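Local coordinates for DUF1254 domain-containing protein (Vibrio parahaemolyticus, PDB 3U07) that is of unknown function but belongs to the DUF1254/DUF1214 family and probably carries a signal peptide for export, at residues Ile110-Thr113 and Tyr119-Ala122; Ala122-Arg127 and Gly134-Ala139. The protein carries 2 engineered substitutions. One frame throughout, in Å; residues are numbered along the deposited sequence.

Contact 1: Ile110-Thr113 and Tyr119-Ala122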
loop_
_atom_site.group_PDB
_atom_site.type_symbol
_atom_site.label_atom_id
_atom_site.label_comp_id
_atom_site.label_asym_id
_atom_site.label_seq_id
_atom_site.Cartn_x
_atom_site.Cartn_y
_atom_site.Cartn_z
ATOM N N ILE A 110 9.778 0.645 7.508
ATOM C CA ILE A 110 8.742 -0.372 7.507
ATOM C C ILE A 110 8.950 -1.378 6.383
ATOM O O ILE A 110 9.342 -1.010 5.272
ATOM C CB ILE A 110 7.335 0.271 7.366
ATOM C CG1 ILE A 110 6.253 -0.807 7.454
ATOM C CG2 ILE A 110 7.238 1.043 6.050
ATOM C CD1 ILE A 110 4.875 -0.252 7.703
ATOM N N LEU A 111 8.741 -2.653 6.701
ATOM C CA LEU A 111 8.825 -3.727 5.713
ATOM C C LEU A 111 7.359 -4.144 5.593
ATOM O O LEU A 111 6.759 -4.625 6.553
ATOM C CB LEU A 111 9.680 -4.890 6.219
ATOM C CG LEU A 111 9.631 -6.193 5.407
ATOM C CD1 LEU A 111 9.993 -5.928 3.949
ATOM C CD2 LEU A 111 10.592 -7.199 6.024
ATOM N N HIS A 112 6.781 -3.940 4.418
ATOM C CA HIS A 112 5.372 -4.238 4.198
ATOM C C HIS A 112 5.165 -5.265 3.087
ATOM O O HIS A 112 5.621 -5.066 1.964
ATOM C CB HIS A 112 4.661 -2.925 3.854
ATOM C CG HIS A 112 3.214 -3.078 3.512
ATOM N ND1 HIS A 112 2.585 -2.271 2.586
ATOM C CD2 HIS A 112 2.266 -3.922 3.979
ATOM C CE1 HIS A 112 1.315 -2.616 2.495
ATOM N NE2 HIS A 112 1.094 -3.617 3.331
ATOM N N THR A 113 4.475 -6.360 3.400
ATOM C CA THR A 113 4.216 -7.393 2.407
ATOM C C THR A 113 2.732 -7.685 2.320
ATOM O O THR A 113 2.019 -7.616 3.319
ATOM C CB THR A 113 4.959 -8.725 2.735
ATOM O OG1 THR A 113 4.606 -9.160 4.055
ATOM C CG2 THR A 113 6.475 -8.539 2.653
ATOM N N TYR A 119 -4.247 -8.864 0.810
ATOM C CA TYR A 119 -4.234 -8.794 2.271
ATOM C C TYR A 119 -2.813 -8.502 2.726
ATOM O O TYR A 119 -1.863 -9.115 2.233
ATOM C CB TYR A 119 -4.628 -10.120 2.926
ATOM C CG TYR A 119 -6.075 -10.488 2.824
ATOM C CD1 TYR A 119 -6.514 -11.397 1.867
ATOM C CD2 TYR A 119 -7.011 -9.939 3.697
ATOM C CE1 TYR A 119 -7.849 -11.753 1.779
ATOM C CE2 TYR A 119 -8.352 -10.289 3.619
ATOM C CZ TYR A 119 -8.764 -11.197 2.656
ATOM O OH TYR A 119 -10.089 -11.544 2.563
ATOM N N THR A 120 -2.659 -7.564 3.653
ATOM C CA THR A 120 -1.335 -7.285 4.189
ATOM C C THR A 120 -1.040 -8.491 5.103
ATOM O O THR A 120 -1.888 -8.878 5.911
ATOM C CB THR A 120 -1.332 -5.978 5.018
ATOM O OG1 THR A 120 -1.275 -4.850 4.130
ATOM C CG2 THR A 120 -0.143 -5.944 5.967
ATOM N N ASN A 121 0.121 -9.122 4.942
ATOM C CA ASN A 121 0.449 -10.266 5.794
ATOM C C ASN A 121 1.672 -10.021 6.665
ATOM O O ASN A 121 2.088 -10.886 7.432
ATOM C CB ASN A 121 0.616 -11.562 4.974
ATOM C CG ASN A 121 1.578 -11.423 3.797
ATOM O OD1 ASN A 121 2.405 -10.513 3.737
ATOM N ND2 ASN A 121 1.480 -12.361 2.860
ATOM N N ALA A 122 2.247 -8.832 6.547
ATOM C CA ALA A 122 3.381 -8.464 7.377
ATOM C C ALA A 122 3.629 -6.967 7.310
ATOM O O ALA A 122 3.550 -6.352 6.243
ATOM C CB ALA A 122 4.630 -9.221 6.956
#

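Contact 2: Ala122-Arg127 and Gly134-Ala139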
loop_
_atom_site.group_PDB
_atom_site.type_symbol
_atom_site.label_atom_id
_atom_site.label_comp_id
_atom_site.label_asym_id
_atom_site.label_seq_id
_atom_site.Cartn_x
_atom_site.Cartn_y
_atom_site.Cartn_z
ATOM N N ALA A 122 2.247 -8.832 6.547
ATOM C CA ALA A 122 3.381 -8.464 7.377
ATOM C C ALA A 122 3.629 -6.967 7.310
ATOM O O ALA A 122 3.550 -6.352 6.243
ATOM C CB ALA A 122 4.630 -9.221 6.956
ATOM N N ALA A 123 3.911 -6.383 8.467
ATOM C CA ALA A 123 4.206 -4.961 8.562
ATOM C C ALA A 123 5.175 -4.785 9.722
ATOM O O ALA A 123 4.773 -4.423 10.826
ATOM C CB ALA A 123 2.926 -4.164 8.819
ATOM N N PHE A 124 6.446 -5.085 9.477
ATOM C CA PHE A 124 7.471 -4.936 10.501
ATOM C C PHE A 124 7.973 -3.508 10.379
ATOM O O PHE A 124 8.288 -3.053 9.279
ATOM C CB PHE A 124 8.626 -5.913 10.258
ATOM C CG PHE A 124 8.223 -7.357 10.338
ATOM C CD1 PHE A 124 7.808 -7.910 11.550
ATOM C CD2 PHE A 124 8.239 -8.162 9.198
ATOM C CE1 PHE A 124 7.413 -9.247 11.625
ATOM C CE2 PHE A 124 7.848 -9.499 9.263
ATOM C CZ PHE A 124 7.433 -10.045 10.478
ATOM N N SER A 125 8.044 -2.792 11.494
ATOM C CA SER A 125 8.507 -1.415 11.420
ATOM C C SER A 125 8.902 -0.798 12.749
ATOM O O SER A 125 8.663 -1.360 13.826
ATOM C CB SER A 125 7.432 -0.534 10.778
ATOM O OG SER A 125 6.596 0.038 11.764
ATOM N N SER A 126 9.517 0.375 12.639
ATOM C CA SER A 126 9.969 1.163 13.773
ATOM C C SER A 126 8.814 1.454 14.730
ATOM O O SER A 126 9.007 1.560 15.939
ATOM C CB SER A 126 10.548 2.484 13.265
ATOM O OG SER A 126 9.618 3.146 12.417
ATOM N N ARG A 127 7.612 1.585 14.180
ATOM C CA ARG A 127 6.434 1.876 14.989
ATOM C C ARG A 127 6.260 0.852 16.103
ATOM O O ARG A 127 5.857 1.189 17.214
ATOM C CB ARG A 127 5.175 1.878 14.115
ATOM C CG ARG A 127 3.911 2.274 14.860
ATOM C CD ARG A 127 2.681 2.210 13.959
ATOM N NE ARG A 127 2.199 0.845 13.761
ATOM C CZ ARG A 127 1.428 0.191 14.626
ATOM N NH1 ARG A 127 1.041 0.773 15.753
ATOM N NH2 ARG A 127 1.046 -1.053 14.361
ATOM N N GLY A 134 15.971 -7.413 11.727
ATOM C CA GLY A 134 16.009 -8.851 11.938
ATOM C C GLY A 134 15.959 -9.695 10.681
ATOM O O GLY A 134 16.024 -9.181 9.564
ATOM N N GLN A 135 15.864 -11.009 10.875
ATOM C CA GLN A 135 15.786 -11.957 9.771
ATOM C C GLN A 135 14.328 -12.400 9.725
ATOM O O GLN A 135 13.867 -13.120 10.604
ATOM C CB GLN A 135 16.698 -13.160 10.037
ATOM C CG GLN A 135 18.177 -12.823 10.201
ATOM C CD GLN A 135 18.777 -12.154 8.976
ATOM O OE1 GLN A 135 18.226 -12.222 7.878
ATOM N NE2 GLN A 135 19.927 -11.521 9.158
ATOM N N PHE A 136 13.605 -11.967 8.701
ATOM C CA PHE A 136 12.192 -12.289 8.583
ATOM C C PHE A 136 11.961 -13.323 7.502
ATOM O O PHE A 136 12.228 -13.087 6.326
ATOM C CB PHE A 136 11.414 -10.996 8.309
ATOM C CG PHE A 136 11.663 -9.928 9.345
ATOM C CD1 PHE A 136 11.098 -10.028 10.610
ATOM C CD2 PHE A 136 12.495 -8.848 9.069
ATOM C CE1 PHE A 136 11.356 -9.066 11.592
ATOM C CE2 PHE A 136 12.760 -7.879 10.046
ATOM C CZ PHE A 136 12.188 -7.991 11.309
HETATM N N MSE A 137 11.474 -14.486 7.916
HETATM C CA MSE A 137 11.245 -15.564 6.978
HETATM C C MSE A 137 9.793 -15.672 6.552
HETATM O O MSE A 137 8.890 -15.693 7.382
HETATM C CB MSE A 137 11.711 -16.899 7.587
HETATM C CG MSE A 137 11.704 -18.064 6.601
HETATM SE SE MSE A 137 12.428 -19.736 7.336
HETATM C CE MSE A 137 10.773 -20.459 7.955
ATOM N N PHE A 138 9.589 -15.727 5.242
ATOM C CA PHE A 138 8.265 -15.866 4.665
ATOM C C PHE A 138 8.187 -17.274 4.099
ATOM O O PHE A 138 9.027 -17.671 3.290
ATOM C CB PHE A 138 8.062 -14.834 3.553
ATOM C CG PHE A 138 8.111 -13.426 4.043
ATOM C CD1 PHE A 138 9.329 -12.831 4.361
ATOM C CD2 PHE A 138 6.932 -12.717 4.264
ATOM C CE1 PHE A 138 9.377 -11.545 4.896
ATOM C CE2 PHE A 138 6.963 -11.428 4.799
ATOM C CZ PHE A 138 8.188 -10.843 5.117
ATOM N N ALA A 139 7.186 -18.030 4.533
ATOM C CA ALA A 139 7.031 -19.397 4.064
ATOM C C ALA A 139 5.600 -19.655 3.661
ATOM O O ALA A 139 4.676 -19.024 4.188
ATOM C CB ALA A 139 7.450 -20.382 5.165
#

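Contact 1: Ile110-Thr113 and Tyr119-Ala122
Thr113 and Ala122 form an antiparallel hydrogen-bonded pair between strands 109-115 and 120-125 of a beta hairpin, their CA atoms 5.2 Å apart, and the N-to-C directions of the short strand segments make an angle of 132°. A classic beta bulge accounts for the irregular pairing: Asn121 and Ala122 both face Thr113. Thr113 N gives a nearly straight bond to Ala122 O at 3.0 Å. In return, Thr113 O receives Asn121 N at 2.9 Å and, only weakly, Ala122 N at 3.5 Å, so one carbonyl serves the two successive backbone amides of the bulge. A CA-H...O contact from Thr120 CA to the same oxygen, and another from His112 CA to Ala122 O, add to the backbone pairing.

Thr113 and Ala122 direct their side chains to the same face of the sheet, where Phe138 of strand 134-140 touches both. Leu111, one strand position back from His112, packs on Phe136 of that same strand.

His112 and Thr120 meet away from that pair, their side chains crossing at about a right angle. With CG of His112 anti to the backbone N (chi1 176°), the imidazole extends toward the second strand and presents its edge to Thr120, whose CB lies in the ring plane. Ala122 O also lies at this edge, near CD2. Beside the bulge, His112 NE2 and Thr120 OG1 complete the link with a hydrogen bond of 2.8 Å.

Contact 2: Ala122-Arg127 and Gly134-Ala139
The rings of Phe124 and Phe136 lie face to face, their centroids 4.1 Å apart and their planes inclined by 19°. Over one face of Phe124 sits Phe136 CD1, above the ring centre, whereas Phe124 CD2 lies nearer the rim of the Phe136 face, which makes this an offset stack. The closest pair of atoms in it is Phe124 CE2 and Phe136 CD1, at 3.6 Å. At the edge of the Phe124 ring, near its plane, comes Phe138 CZ, 4.4 Å from Phe124 CE2. The Phe138 ring in turn takes the Ala122 methyl at its own edge, where Ala122 CB stands 3.9 Å from Phe138 CE2.

Phe124 and Phe136 point toward each other from facing strands, and their side chains slide past one another in opposite directions. In both, CG is anti to the carbonyl carbon (chi1 -63° for Phe124 and -55° for Phe136), and each ring reaches across from its strand toward the other; the facing positions of the two residues set up the stack. The contact is entirely apolar between the segments. Val155 of strand 153-157 touches Ala122, Phe124 and Phe138, while Leu111 of strand 109-115 packs on Phe136.

Past the aromatic cluster, Ser125 is the N-cap of helix 126-129: its OG accepts a bond from Arg127 N at 3.0 Å. Arg127 continues to a salt bridge with Glu313, away from the rings.

Strands 122-125 and 134-139 run antiparallel but lie 10.7 Å apart at the axes, a spacing filled by side chains instead of backbone bonds. This is the packing of two beta sheets stacked face to face, with phenylalanine rings among the side chains packed between them.

In the fold
Along the chain, strand 109-115 comes first, and contact 1 closes the short connection that returns it as strand 120-125, an edge of the four-stranded antiparallel sheet. Contact 2 starts on Ala122, where contact 1 ends, and closes the next loop, through helix 126-129, as the chain crosses to strand 134-140 of the mixed sheet. The two closures are therefore consecutive and neither encloses the other; their centres are about 8 Å apart. Phe138 joins them, since it packs on Thr113 as well as Ala122, and a probable backbone bond between Leu111 and Phe124 continues the hairpin pairing. Contact 1 holds the hairpin together, and contact 2 ties it to the second sheet.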